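Local coordinates for protein phosphoserine aminotransferase (Bacillus alcalophilus, PDB 1W23) that catalyses the reversible, pyridoxal-phosphate-dependent conversion of 3-phosphohydroxypyruvate to phosphoserine, with glutamate as amino donor, and likewise forms phosphohydroxythreonine, at residues T99-S103 and T148-Y154; I130-F136 and T156-P162; P168-S174 and F187-G193; L83-L88 and A143-I147. All blocks are in the same frame, centred on the assembly; numbering follows the deposited sequence.

Interaction 1 (T99-S103 and T148-Y154); sequences TGSWS and TSNNTIY. With PLP (pyridoxal-5'-phosphate), chain J.
Thr-99 and Ser-103 meet Asn-151 and Thr-148 through a compact network of hydrogen bonds at the start of helix 101-111. Thr-99 OG1 donates to Asn-151 OD1 at 2.7 Å, coming from the flank of the carbonyl, with a C=O...donor angle of 107°, as the two side chains cross nearly at right angles. Ser-103 OG and Thr-148 OG1 are bonded at 2.8 Å, and either may be the donor. With its hydroxyl beside its own backbone N (chi1 -54°), Ser-103 also offers OG to Thr-99 N in an almost straight bond of 171°. Water 1 joins Thr-99 OG1 to Thr-148 N, and water 3 joins Ser-103 N to Asn-151 OD1.

Apolar contacts flank this network: the Ile-153 CD1 methyl lies 4.1 Å from Trp-102 CD1 and also touches Ser-101 CB.

Both segments reach the cofactor. The indole of Trp-102 stacks flat on the pyridine ring, with Trp-102 CG 3.5 Å from PLP C2, while Thr-152 OG1 is hydrogen-bonded to PLP O3 at 2.6 Å. Replacing Trp-102 by an alanine would probably leave that pyridine face without its stacking partner and the Ile-153 methyl without the indole it packs on.

The cofactor ring is thus held by stacking over one face and by a hydrogen bond at its O3, and the network behind ties together the two backbone segments that supply these contacts.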
# COMPACT_ATOMS: atom_id res chain seq x y z
N THR A 99 -1.85 -22.02 15.39
CA THR A 99 -3.06 -22.65 14.91
C THR A 99 -3.10 -22.75 13.40
O THR A 99 -4.11 -23.17 12.82
CB THR A 99 -4.33 -22.00 15.45
OG1 THR A 99 -4.24 -20.54 15.35
CG2 THR A 99 -4.54 -22.30 16.93
N GLY A 100 -2.03 -22.40 12.69
CA GLY A 100 -1.91 -22.60 11.26
C GLY A 100 -0.63 -22.03 10.74
O GLY A 100 0.29 -21.66 11.48
N SER A 101 -0.53 -21.95 9.42
CA SER A 101 0.64 -21.46 8.74
C SER A 101 0.86 -19.98 8.99
O SER A 101 2.00 -19.52 9.18
CB SER A 101 0.48 -21.74 7.17
OG SER A 101 1.46 -21.00 6.47
N TRP A 102 -0.22 -19.17 8.99
CA TRP A 102 -0.06 -17.75 9.29
C TRP A 102 0.47 -17.55 10.69
O TRP A 102 1.26 -16.60 10.92
CB TRP A 102 -1.38 -16.98 9.04
CG TRP A 102 -1.68 -16.95 7.54
CD1 TRP A 102 -2.73 -17.51 6.90
CD2 TRP A 102 -0.85 -16.35 6.53
NE1 TRP A 102 -2.64 -17.28 5.56
CE2 TRP A 102 -1.50 -16.57 5.29
CE3 TRP A 102 0.35 -15.63 6.53
CZ2 TRP A 102 -0.96 -16.11 4.10
CZ3 TRP A 102 0.88 -15.17 5.34
CH2 TRP A 102 0.21 -15.42 4.15
N SER A 103 0.10 -18.38 11.67
CA SER A 103 0.70 -18.27 13.00
C SER A 103 2.23 -18.50 12.93
O SER A 103 3.01 -17.81 13.57
CB SER A 103 0.13 -19.30 13.96
OG SER A 103 -1.29 -19.28 14.05
N THR A 148 -3.85 -16.13 16.14
CA THR A 148 -4.37 -15.93 14.80
C THR A 148 -5.85 -16.33 14.88
O THR A 148 -6.16 -17.52 15.09
CB THR A 148 -3.64 -16.80 13.78
OG1 THR A 148 -2.22 -16.66 13.96
CG2 THR A 148 -4.07 -16.45 12.37
N SER A 149 -6.76 -15.36 14.82
CA SER A 149 -8.18 -15.69 15.13
C SER A 149 -8.82 -16.64 14.15
O SER A 149 -9.59 -17.51 14.54
CB SER A 149 -8.98 -14.37 15.20
OG SER A 149 -8.82 -13.64 14.01
N ASN A 150 -8.48 -16.51 12.87
CA ASN A 150 -9.01 -17.33 11.80
C ASN A 150 -7.80 -17.79 10.97
O ASN A 150 -7.03 -16.97 10.44
CB ASN A 150 -10.06 -16.56 10.97
CG ASN A 150 -10.76 -17.49 9.98
OD1 ASN A 150 -11.69 -18.22 10.40
ND2 ASN A 150 -10.29 -17.48 8.74
N ASN A 151 -7.63 -19.09 10.92
CA ASN A 151 -6.48 -19.72 10.29
C ASN A 151 -6.86 -20.03 8.85
O ASN A 151 -7.43 -21.08 8.51
CB ASN A 151 -6.07 -20.97 11.05
CG ASN A 151 -5.82 -20.57 12.50
OD1 ASN A 151 -4.78 -19.98 12.79
ND2 ASN A 151 -6.74 -20.89 13.38
N THR A 152 -6.57 -19.05 7.98
CA THR A 152 -7.15 -18.97 6.63
C THR A 152 -6.88 -20.21 5.80
O THR A 152 -7.70 -20.59 4.95
CB THR A 152 -6.54 -17.72 5.91
OG1 THR A 152 -6.38 -16.69 6.91
CG2 THR A 152 -7.43 -17.22 4.78
N ILE A 153 -5.68 -20.79 5.95
CA ILE A 153 -5.28 -21.96 5.15
C ILE A 153 -5.92 -23.24 5.59
O ILE A 153 -6.22 -24.14 4.78
CB ILE A 153 -3.74 -22.05 5.09
CG1 ILE A 153 -3.21 -20.90 4.21
CG2 ILE A 153 -3.26 -23.41 4.63
CD1 ILE A 153 -1.74 -20.58 4.32
N TYR A 154 -6.12 -23.37 6.91
CA TYR A 154 -6.62 -24.61 7.54
C TYR A 154 -8.11 -24.60 7.80
O TYR A 154 -8.70 -25.67 8.05
CB TYR A 154 -5.82 -24.89 8.83
CG TYR A 154 -4.42 -25.38 8.45
CD1 TYR A 154 -3.36 -24.52 8.38
CD2 TYR A 154 -4.23 -26.69 8.10
CE1 TYR A 154 -2.10 -24.98 7.99
CE2 TYR A 154 -2.97 -27.15 7.72
CZ TYR A 154 -1.91 -26.28 7.68
OH TYR A 154 -0.65 -26.73 7.28
N1 PLP J . -2.50 -13.44 8.15
C2 PLP J . -3.65 -14.09 7.72
C2A PLP J . -4.48 -14.74 8.77
C3 PLP J . -3.97 -14.11 6.37
O3 PLP J . -5.07 -14.70 5.97
C4 PLP J . -3.09 -13.46 5.42
C4A PLP J . -3.49 -13.42 3.99
C5 PLP J . -1.95 -12.80 5.91
C6 PLP J . -1.67 -12.83 7.27
C5A PLP J . -0.96 -12.12 5.00
O4P PLP J . -1.51 -10.80 4.62
P PLP J . -0.67 -9.88 3.57
O1P PLP J . -0.59 -10.65 2.29
O2P PLP J . 0.71 -9.65 4.18
O3P PLP J . -1.52 -8.62 3.54
O HOH W 1 -3.50 -18.85 17.33
O HOH W 2 -0.82 -14.92 12.34
O HOH W 3 -2.53 -19.44 11.10

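Interaction 2 (I130-F136 and T156-P162); sequences IPDFSEF and TQYQNFP
The loop 130-136 lays Ile-130, Phe-133 and Phe-136 on the chain leaving the small strand 156-157, forming a largely apolar cluster against strands 93-98 and 142-148 of the main sheet. Tyr-158 is at its centre. The Ile-130 CG2 methyl sits over the middle of the tyrosine ring, 3.8 Å from its centroid and only 8° off the normal, a CH-pi contact. With CG2 anti to the backbone N and CG1 beside it (chi1 -51°), the other branch meets the backbone before the tyrosine, Ile-130 CG1 3.5 Å from Gln-157 O.

Phe-133 CE2 approaches Tyr-158 CE2 at 3.9 Å, and one face of the phenylalanine ring takes Pro-162 CB, 4.0 Å from the centroid in a second CH-pi contact. At the ring's edge, Phe-133 CZ lies 3.4 Å from Asn-160 O. Phe-136 CE2 closes on Pro-162 CG at 3.9 Å.

An alanine in place of Tyr-158 would probably open a gap beneath the Ile-130 methyl and deprive Phe-133 of a neighbour.

Ring faces, methyls and proline carbons therefore hold the two segments together, and Asn-160 O, buried without a hydrogen-bonding partner, faces the C-H edges of the Phe-133 and Tyr-158 rings.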
# COMPACT_ATOMS: atom_id res chain seq x y z
N ILE A 130 -8.48 -25.53 17.38
CA ILE A 130 -7.90 -24.54 18.29
C ILE A 130 -7.59 -25.20 19.60
O ILE A 130 -8.47 -25.92 20.13
CB ILE A 130 -8.89 -23.39 18.49
CG1 ILE A 130 -9.43 -22.80 17.15
CG2 ILE A 130 -8.34 -22.30 19.40
CD1 ILE A 130 -8.35 -22.32 16.20
N PRO A 131 -6.40 -25.06 20.19
CA PRO A 131 -6.12 -25.69 21.51
C PRO A 131 -6.98 -25.07 22.57
O PRO A 131 -7.39 -23.91 22.57
CB PRO A 131 -4.64 -25.37 21.74
CG PRO A 131 -4.36 -24.21 20.88
CD PRO A 131 -5.25 -24.29 19.68
N ASP A 132 -7.30 -25.90 23.60
CA ASP A 132 -7.96 -25.49 24.79
C ASP A 132 -7.09 -24.46 25.50
O ASP A 132 -5.89 -24.63 25.63
CB ASP A 132 -8.11 -26.73 25.67
CG ASP A 132 -9.05 -27.81 25.24
OD1 ASP A 132 -9.00 -28.91 25.86
OD2 ASP A 132 -9.88 -27.57 24.35
N PHE A 133 -7.71 -23.39 26.01
CA PHE A 133 -6.96 -22.33 26.63
C PHE A 133 -6.23 -22.82 27.87
O PHE A 133 -5.22 -22.20 28.25
CB PHE A 133 -7.90 -21.20 27.00
CG PHE A 133 -8.60 -20.56 25.80
CD1 PHE A 133 -9.70 -19.74 26.00
CD2 PHE A 133 -8.21 -20.75 24.48
CE1 PHE A 133 -10.42 -19.14 24.96
CE2 PHE A 133 -8.92 -20.18 23.43
CZ PHE A 133 -10.01 -19.37 23.65
N SER A 134 -6.72 -23.88 28.52
CA SER A 134 -6.03 -24.49 29.65
C SER A 134 -4.64 -25.01 29.25
O SER A 134 -3.82 -25.25 30.16
CB SER A 134 -6.90 -25.62 30.26
OG SER A 134 -7.14 -26.66 29.34
N GLU A 135 -4.40 -25.26 27.99
CA GLU A 135 -3.12 -25.75 27.57
C GLU A 135 -2.04 -24.64 27.48
O GLU A 135 -0.87 -24.96 27.24
CB GLU A 135 -3.22 -26.45 26.23
CG GLU A 135 -4.29 -27.51 26.10
CD GLU A 135 -4.52 -28.00 24.69
OE1 GLU A 135 -3.45 -28.15 24.00
OE2 GLU A 135 -5.63 -28.29 24.10
N PHE A 136 -2.46 -23.38 27.58
CA PHE A 136 -1.53 -22.31 27.24
C PHE A 136 -0.46 -22.18 28.31
O PHE A 136 -0.71 -22.08 29.52
CB PHE A 136 -2.22 -20.96 27.14
CG PHE A 136 -3.11 -20.76 25.92
CD1 PHE A 136 -3.51 -21.77 25.06
CD2 PHE A 136 -3.59 -19.47 25.69
CE1 PHE A 136 -4.35 -21.45 23.98
CE2 PHE A 136 -4.36 -19.19 24.61
CZ PHE A 136 -4.75 -20.17 23.77
N THR A 156 -9.93 -23.15 10.33
CA THR A 156 -10.29 -23.20 11.74
C THR A 156 -10.36 -21.78 12.30
O THR A 156 -9.73 -20.85 11.75
CB THR A 156 -9.28 -24.03 12.55
OG1 THR A 156 -8.03 -23.35 12.45
CG2 THR A 156 -9.17 -25.46 12.07
N GLN A 157 -11.09 -21.61 13.41
CA GLN A 157 -11.34 -20.28 13.94
C GLN A 157 -11.62 -20.35 15.43
O GLN A 157 -12.34 -21.25 15.90
CB GLN A 157 -12.57 -19.70 13.21
CG GLN A 157 -12.97 -18.30 13.55
CD GLN A 157 -14.18 -17.83 12.78
OE1 GLN A 157 -15.02 -18.65 12.34
NE2 GLN A 157 -14.31 -16.49 12.59
N TYR A 158 -11.08 -19.39 16.16
CA TYR A 158 -11.42 -19.19 17.57
C TYR A 158 -12.91 -18.91 17.72
O TYR A 158 -13.46 -18.03 17.04
CB TYR A 158 -10.62 -18.04 18.16
CG TYR A 158 -9.18 -18.35 18.51
CD1 TYR A 158 -8.21 -18.55 17.53
CD2 TYR A 158 -8.76 -18.40 19.84
CE1 TYR A 158 -6.89 -18.82 17.87
CE2 TYR A 158 -7.46 -18.66 20.17
CZ TYR A 158 -6.51 -18.88 19.20
OH TYR A 158 -5.21 -19.15 19.57
N GLN A 159 -13.56 -19.60 18.67
CA GLN A 159 -14.96 -19.35 18.99
C GLN A 159 -15.10 -18.22 19.96
O GLN A 159 -16.20 -17.62 19.99
CB GLN A 159 -15.60 -20.61 19.62
CG GLN A 159 -15.49 -21.79 18.67
CD GLN A 159 -16.07 -21.45 17.31
OE1 GLN A 159 -17.30 -21.20 17.26
NE2 GLN A 159 -15.24 -21.38 16.26
N ASN A 160 -14.12 -17.97 20.75
CA ASN A 160 -14.05 -16.93 21.79
C ASN A 160 -12.57 -16.77 22.09
O ASN A 160 -11.74 -17.48 21.47
CB ASN A 160 -14.91 -17.27 23.00
CG ASN A 160 -14.69 -18.72 23.39
OD1 ASN A 160 -13.54 -19.08 23.63
ND2 ASN A 160 -15.75 -19.51 23.42
N PHE A 161 -12.22 -15.85 22.95
CA PHE A 161 -10.84 -15.45 23.13
C PHE A 161 -10.46 -15.55 24.57
O PHE A 161 -11.26 -15.30 25.47
CB PHE A 161 -10.64 -14.01 22.62
CG PHE A 161 -10.88 -13.94 21.13
CD1 PHE A 161 -11.98 -13.32 20.61
CD2 PHE A 161 -9.99 -14.53 20.25
CE1 PHE A 161 -12.19 -13.30 19.23
CE2 PHE A 161 -10.19 -14.49 18.87
CZ PHE A 161 -11.29 -13.84 18.34
N PRO A 162 -9.20 -15.88 24.83
CA PRO A 162 -8.81 -16.04 26.23
C PRO A 162 -8.68 -14.73 26.97
O PRO A 162 -8.39 -13.68 26.40
CB PRO A 162 -7.46 -16.71 26.03
CG PRO A 162 -6.91 -16.18 24.76
CD PRO A 162 -8.12 -16.08 23.86

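Interaction 3 (P168-S174 and F187-G193); sequences PLIADMS and FGMIYAG. With PLP (pyridoxal-5'-phosphate), chain J.
Ile-170, Ala-171 and Asp-172 pair in parallel register with Met-189, Ile-190 and Tyr-191, the strand axes 4.9 Å apart and 8° from parallel. Bonds alternate from one strand to the other: Ala-171 N to Met-189 O, Tyr-191 N to Ala-171 O, and Met-173 N to Tyr-191 O at 2.8 Å, with Gly-188 N donating to Leu-169 O at the other end.

On the side of Asp-172 and Tyr-191, the tyrosine ring folds over the aspartate backbone, placing Asp-172 CA 3.9 Å from its centroid in a CH-pi contact. With CG between the backbone N and carbonyl carbon (chi1 60°), the ring leans across onto the neighbouring strand. Its hydroxyl is hydrogen-bonded to His-146. Asp-172 OD1 accepts from Ser-174 N, closing an Asx turn, and takes Ser-174 OG at 2.7 Å on its syn lone pair. These two bonds fix the carboxylate so that Asp-172 OD2 lies 2.7 Å from PLP N1, the aspartate-pyridine nitrogen pairing of this aminotransferase fold. Ser-174 CB packs 3.6 Å from PLP C2.

On the side of Ala-171 and Ile-190, the extended Met-173 runs across Ile-190 and puts its methyl over the Phe-187 ring in a CH-pi contact, with Met-173 CE 3.4 Å from Phe-187 CZ; the more distant sulfur, above the same face, makes a Met-aromatic contact. Leu-169 CD2 comes within 3.5 Å of Phe-187 CE2, the two side chains pointing the same way.

The pair sits inside the seven-stranded sheet, with strand 142-148 beyond 169-172 and strand 204-209 beyond 189-193; helix 75-87 packs on Asp-172 and Tyr-191.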
# COMPACT_ATOMS: atom_id res chain seq x y z
N PRO A 168 -0.19 -8.17 27.08
CA PRO A 168 -1.25 -7.93 26.12
C PRO A 168 -1.48 -9.08 25.17
O PRO A 168 -0.55 -9.72 24.70
CB PRO A 168 -0.68 -6.71 25.35
CG PRO A 168 0.80 -6.76 25.51
CD PRO A 168 1.00 -7.27 26.93
N LEU A 169 -2.75 -9.30 24.88
CA LEU A 169 -3.19 -10.24 23.86
C LEU A 169 -3.19 -9.53 22.50
O LEU A 169 -3.79 -8.44 22.39
CB LEU A 169 -4.55 -10.80 24.21
CG LEU A 169 -5.15 -11.84 23.24
CD1 LEU A 169 -4.32 -13.11 23.20
CD2 LEU A 169 -6.61 -12.17 23.62
N ILE A 170 -2.55 -10.13 21.52
CA ILE A 170 -2.41 -9.55 20.17
C ILE A 170 -2.97 -10.55 19.19
O ILE A 170 -2.69 -11.77 19.33
CB ILE A 170 -0.93 -9.29 19.83
CG1 ILE A 170 -0.31 -8.64 21.04
CG2 ILE A 170 -0.82 -8.60 18.47
CD1 ILE A 170 0.10 -7.24 21.00
N ALA A 171 -3.76 -10.07 18.22
CA ALA A 171 -4.36 -11.01 17.27
C ALA A 171 -4.25 -10.54 15.82
O ALA A 171 -4.59 -9.40 15.48
CB ALA A 171 -5.85 -11.18 17.59
N ASP A 172 -3.83 -11.48 14.99
CA ASP A 172 -3.92 -11.38 13.53
C ASP A 172 -5.33 -11.84 13.16
O ASP A 172 -5.64 -13.04 13.15
CB ASP A 172 -2.88 -12.30 12.87
CG ASP A 172 -2.97 -12.35 11.36
OD1 ASP A 172 -3.86 -11.66 10.76
OD2 ASP A 172 -2.15 -13.09 10.78
N MET A 173 -6.19 -10.85 12.90
CA MET A 173 -7.59 -11.07 12.54
C MET A 173 -7.82 -10.85 11.05
O MET A 173 -8.96 -10.55 10.63
CB MET A 173 -8.56 -10.20 13.36
CG MET A 173 -8.39 -10.48 14.89
SD MET A 173 -9.76 -9.71 15.78
CE MET A 173 -9.48 -10.33 17.44
N SER A 174 -6.80 -10.98 10.23
CA SER A 174 -6.92 -10.70 8.80
C SER A 174 -8.13 -11.34 8.16
O SER A 174 -8.83 -10.67 7.38
CB SER A 174 -5.70 -11.18 8.06
OG SER A 174 -4.52 -10.45 8.40
N PHE A 187 -8.02 -7.16 24.01
CA PHE A 187 -6.80 -7.12 23.23
C PHE A 187 -5.99 -5.87 23.48
O PHE A 187 -6.55 -4.77 23.63
CB PHE A 187 -7.16 -7.14 21.73
CG PHE A 187 -7.88 -8.44 21.35
CD1 PHE A 187 -9.26 -8.53 21.42
CD2 PHE A 187 -7.19 -9.56 20.95
CE1 PHE A 187 -9.90 -9.73 21.12
CE2 PHE A 187 -7.80 -10.74 20.68
CZ PHE A 187 -9.17 -10.85 20.76
N GLY A 188 -4.68 -6.01 23.41
CA GLY A 188 -3.81 -4.86 23.29
C GLY A 188 -3.67 -4.33 21.88
O GLY A 188 -3.47 -3.13 21.68
N MET A 189 -3.75 -5.25 20.92
CA MET A 189 -3.64 -4.87 19.50
C MET A 189 -4.32 -5.91 18.66
O MET A 189 -4.18 -7.14 18.92
CB MET A 189 -2.17 -4.70 19.15
CG MET A 189 -1.96 -4.25 17.71
SD MET A 189 -0.24 -3.91 17.31
CE MET A 189 -0.12 -5.12 15.98
N ILE A 190 -5.00 -5.48 17.63
CA ILE A 190 -5.60 -6.31 16.57
C ILE A 190 -5.11 -5.78 15.24
O ILE A 190 -5.07 -4.55 15.05
CB ILE A 190 -7.13 -6.19 16.63
CG1 ILE A 190 -7.69 -6.79 17.91
CG2 ILE A 190 -7.75 -6.71 15.37
CD1 ILE A 190 -9.09 -6.38 18.19
N TYR A 191 -4.72 -6.65 14.31
CA TYR A 191 -4.37 -6.18 12.98
C TYR A 191 -4.99 -7.09 11.93
O TYR A 191 -5.29 -8.28 12.15
CB TYR A 191 -2.87 -6.09 12.78
CG TYR A 191 -2.08 -7.34 12.92
CD1 TYR A 191 -1.68 -8.10 11.84
CD2 TYR A 191 -1.65 -7.82 14.18
CE1 TYR A 191 -0.93 -9.26 11.94
CE2 TYR A 191 -0.89 -8.96 14.30
CZ TYR A 191 -0.54 -9.69 13.18
OH TYR A 191 0.26 -10.82 13.26
N ALA A 192 -5.18 -6.51 10.73
CA ALA A 192 -5.80 -7.24 9.64
C ALA A 192 -5.48 -6.54 8.32
O ALA A 192 -5.78 -5.36 8.17
CB ALA A 192 -7.34 -7.20 9.76
N GLY A 193 -4.92 -7.27 7.36
CA GLY A 193 -4.96 -6.78 5.97
C GLY A 193 -6.39 -6.57 5.57
O GLY A 193 -7.27 -7.38 5.92
N1 PLP J . -2.50 -13.44 8.15
C2 PLP J . -3.65 -14.09 7.72
C2A PLP J . -4.48 -14.74 8.77
C3 PLP J . -3.97 -14.11 6.37
O3 PLP J . -5.07 -14.70 5.97
C4 PLP J . -3.09 -13.46 5.42
C4A PLP J . -3.49 -13.42 3.99
C5 PLP J . -1.95 -12.80 5.91
C6 PLP J . -1.67 -12.83 7.27
C5A PLP J . -0.96 -12.12 5.00
O4P PLP J . -1.51 -10.80 4.62
P PLP J . -0.67 -9.88 3.57
O1P PLP J . -0.59 -10.65 2.29
O2P PLP J . 0.71 -9.65 4.18
O3P PLP J . -1.52 -8.62 3.54
O HOH W 4 -9.87 -8.37 6.22

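Interaction 4 (L83-L88 and A143-I147); sequences LPMNLL and AYLHI
Leu-83 and Tyr-144 form the tight part of this helix-on-sheet contact, in which the end of helix 75-87 runs nearly antiparallel to strand 144-147, at 169° and an axis separation of 11.3 Å. The Leu-83 CD2 methyl lies over the tyrosine ring, 4.1 Å from its centroid, a CH-pi contact displaced toward the rim. The same methyl reaches His-146 CD2 at 3.7 Å and so bridges two aromatic side chains that project from the same face of the strand. It gets there because Leu-83 CG is swung opposite the backbone N (chi1 159°), toward the sheet. Pro-84 CB presses against Tyr-144 OH at 3.5 Å.

Toward the helix end, where residues are partly exposed, packing is looser. Leu-87 CB stands 4.0 Å from Tyr-144 CD1, and Leu-88 CD1 only approaches Ala-143 CB at 4.2 Å; the nearer touch here is Leu-87 O to Ala-143 CB, 3.4 Å. On the other flank of the helix Met-85 packs on Pro-221 of the second subunit.

Helix and strand are joined by van der Waals and CH-pi contacts, with no polar bond between the two segments, while Tyr-144 OH and His-146 NE2 find partners elsewhere, in Tyr-96 and Tyr-191.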
# COMPACT_ATOMS: atom_id res chain seq x y z
N LEU A 83 5.35 -5.64 15.00
CA LEU A 83 4.91 -5.92 16.39
C LEU A 83 6.08 -6.24 17.29
O LEU A 83 6.33 -5.53 18.28
CB LEU A 83 3.83 -7.01 16.37
CG LEU A 83 3.64 -7.76 17.76
CD1 LEU A 83 3.01 -6.84 18.74
CD2 LEU A 83 2.89 -9.07 17.59
N PRO A 84 6.92 -7.27 17.00
CA PRO A 84 8.07 -7.51 17.90
C PRO A 84 9.08 -6.38 17.88
O PRO A 84 9.72 -6.10 18.88
CB PRO A 84 8.62 -8.84 17.39
CG PRO A 84 8.11 -8.97 15.96
CD PRO A 84 6.76 -8.35 16.04
N MET A 85 9.24 -5.68 16.75
CA MET A 85 10.18 -4.53 16.77
C MET A 85 9.80 -3.49 17.81
O MET A 85 10.64 -2.84 18.39
CB MET A 85 10.16 -3.71 15.47
CG MET A 85 10.98 -4.34 14.39
SD MET A 85 10.93 -3.30 12.94
CE MET A 85 11.95 -4.27 11.84
N ASN A 86 8.51 -3.32 18.07
CA ASN A 86 8.04 -2.36 19.02
C ASN A 86 7.88 -2.90 20.42
O ASN A 86 8.11 -2.14 21.35
CB ASN A 86 6.72 -1.72 18.54
CG ASN A 86 6.91 -0.71 17.44
OD1 ASN A 86 6.87 0.51 17.68
ND2 ASN A 86 7.16 -1.18 16.20
N LEU A 87 7.50 -4.14 20.61
CA LEU A 87 7.17 -4.66 21.93
C LEU A 87 8.12 -5.74 22.45
O LEU A 87 8.14 -6.00 23.66
CB LEU A 87 5.72 -5.24 21.93
CG LEU A 87 4.55 -4.27 21.95
CD1 LEU A 87 3.27 -5.10 22.07
CD2 LEU A 87 4.70 -3.20 23.05
N LEU A 88 8.87 -6.40 21.60
CA LEU A 88 9.74 -7.50 22.08
C LEU A 88 11.06 -6.92 22.53
O LEU A 88 12.03 -6.84 21.76
CB LEU A 88 9.84 -8.56 20.97
CG LEU A 88 10.64 -9.81 21.35
CD1 LEU A 88 10.19 -10.40 22.65
CD2 LEU A 88 10.57 -10.88 20.25
N ALA A 143 6.29 -10.56 26.57
CA ALA A 143 6.00 -9.22 26.04
C ALA A 143 4.54 -9.14 25.57
O ALA A 143 3.90 -8.06 25.60
CB ALA A 143 6.93 -8.90 24.88
N TYR A 144 3.99 -10.24 25.11
CA TYR A 144 2.64 -10.36 24.56
C TYR A 144 2.38 -11.82 24.34
O TYR A 144 3.28 -12.65 24.32
CB TYR A 144 2.55 -9.58 23.25
CG TYR A 144 3.52 -9.92 22.16
CD1 TYR A 144 4.65 -9.10 21.98
CD2 TYR A 144 3.37 -11.02 21.34
CE1 TYR A 144 5.58 -9.38 21.00
CE2 TYR A 144 4.30 -11.32 20.37
CZ TYR A 144 5.39 -10.51 20.18
OH TYR A 144 6.34 -10.76 19.22
N LEU A 145 1.09 -12.13 24.11
CA LEU A 145 0.63 -13.44 23.64
C LEU A 145 -0.06 -13.20 22.31
O LEU A 145 -1.01 -12.40 22.28
CB LEU A 145 -0.35 -14.09 24.61
CG LEU A 145 -0.83 -15.48 24.19
CD1 LEU A 145 0.31 -16.48 24.22
CD2 LEU A 145 -1.99 -15.90 25.07
N HIS A 146 0.43 -13.83 21.25
CA HIS A 146 -0.08 -13.62 19.88
C HIS A 146 -0.88 -14.81 19.43
O HIS A 146 -0.42 -15.96 19.54
CB HIS A 146 1.11 -13.37 18.94
CG HIS A 146 0.70 -13.10 17.52
ND1 HIS A 146 0.29 -14.10 16.62
CD2 HIS A 146 0.71 -11.94 16.82
CE1 HIS A 146 0.05 -13.51 15.43
NE2 HIS A 146 0.28 -12.19 15.55
N ILE A 147 -2.08 -14.54 18.88
CA ILE A 147 -2.95 -15.54 18.31
C ILE A 147 -3.32 -15.14 16.89
O ILE A 147 -3.19 -13.97 16.48
CB ILE A 147 -4.23 -15.73 19.15
CG1 ILE A 147 -5.16 -14.52 19.12
CG2 ILE A 147 -3.87 -16.14 20.59
CD1 ILE A 147 -6.49 -14.73 19.79

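Following the chain, segment 83-88 opens interaction 4, whose loop closes at 143-147 after strand 93-98, helix 101-111 and strand 115-121. Within that loop, 99-103 opens interaction 1, closing at 148-154, and 130-136 opens interaction 2, closing at 156-162, so that these three loops cross. Interaction 3 follows in series, its loop returning from 168-174 to 187-193 without helix or strand between. Strand 142-148 continues into the closing segment of interaction 1 and borders strand 169-172 of interaction 3, while strands 150-151 and 156-157 pair to join interactions 1 and 2. Interactions 1 and 3 converge on the cofactor; 2 ties loop 130-136 to the chain after strand 156-157, and 4 sets helix 75-87 on strand 142-148.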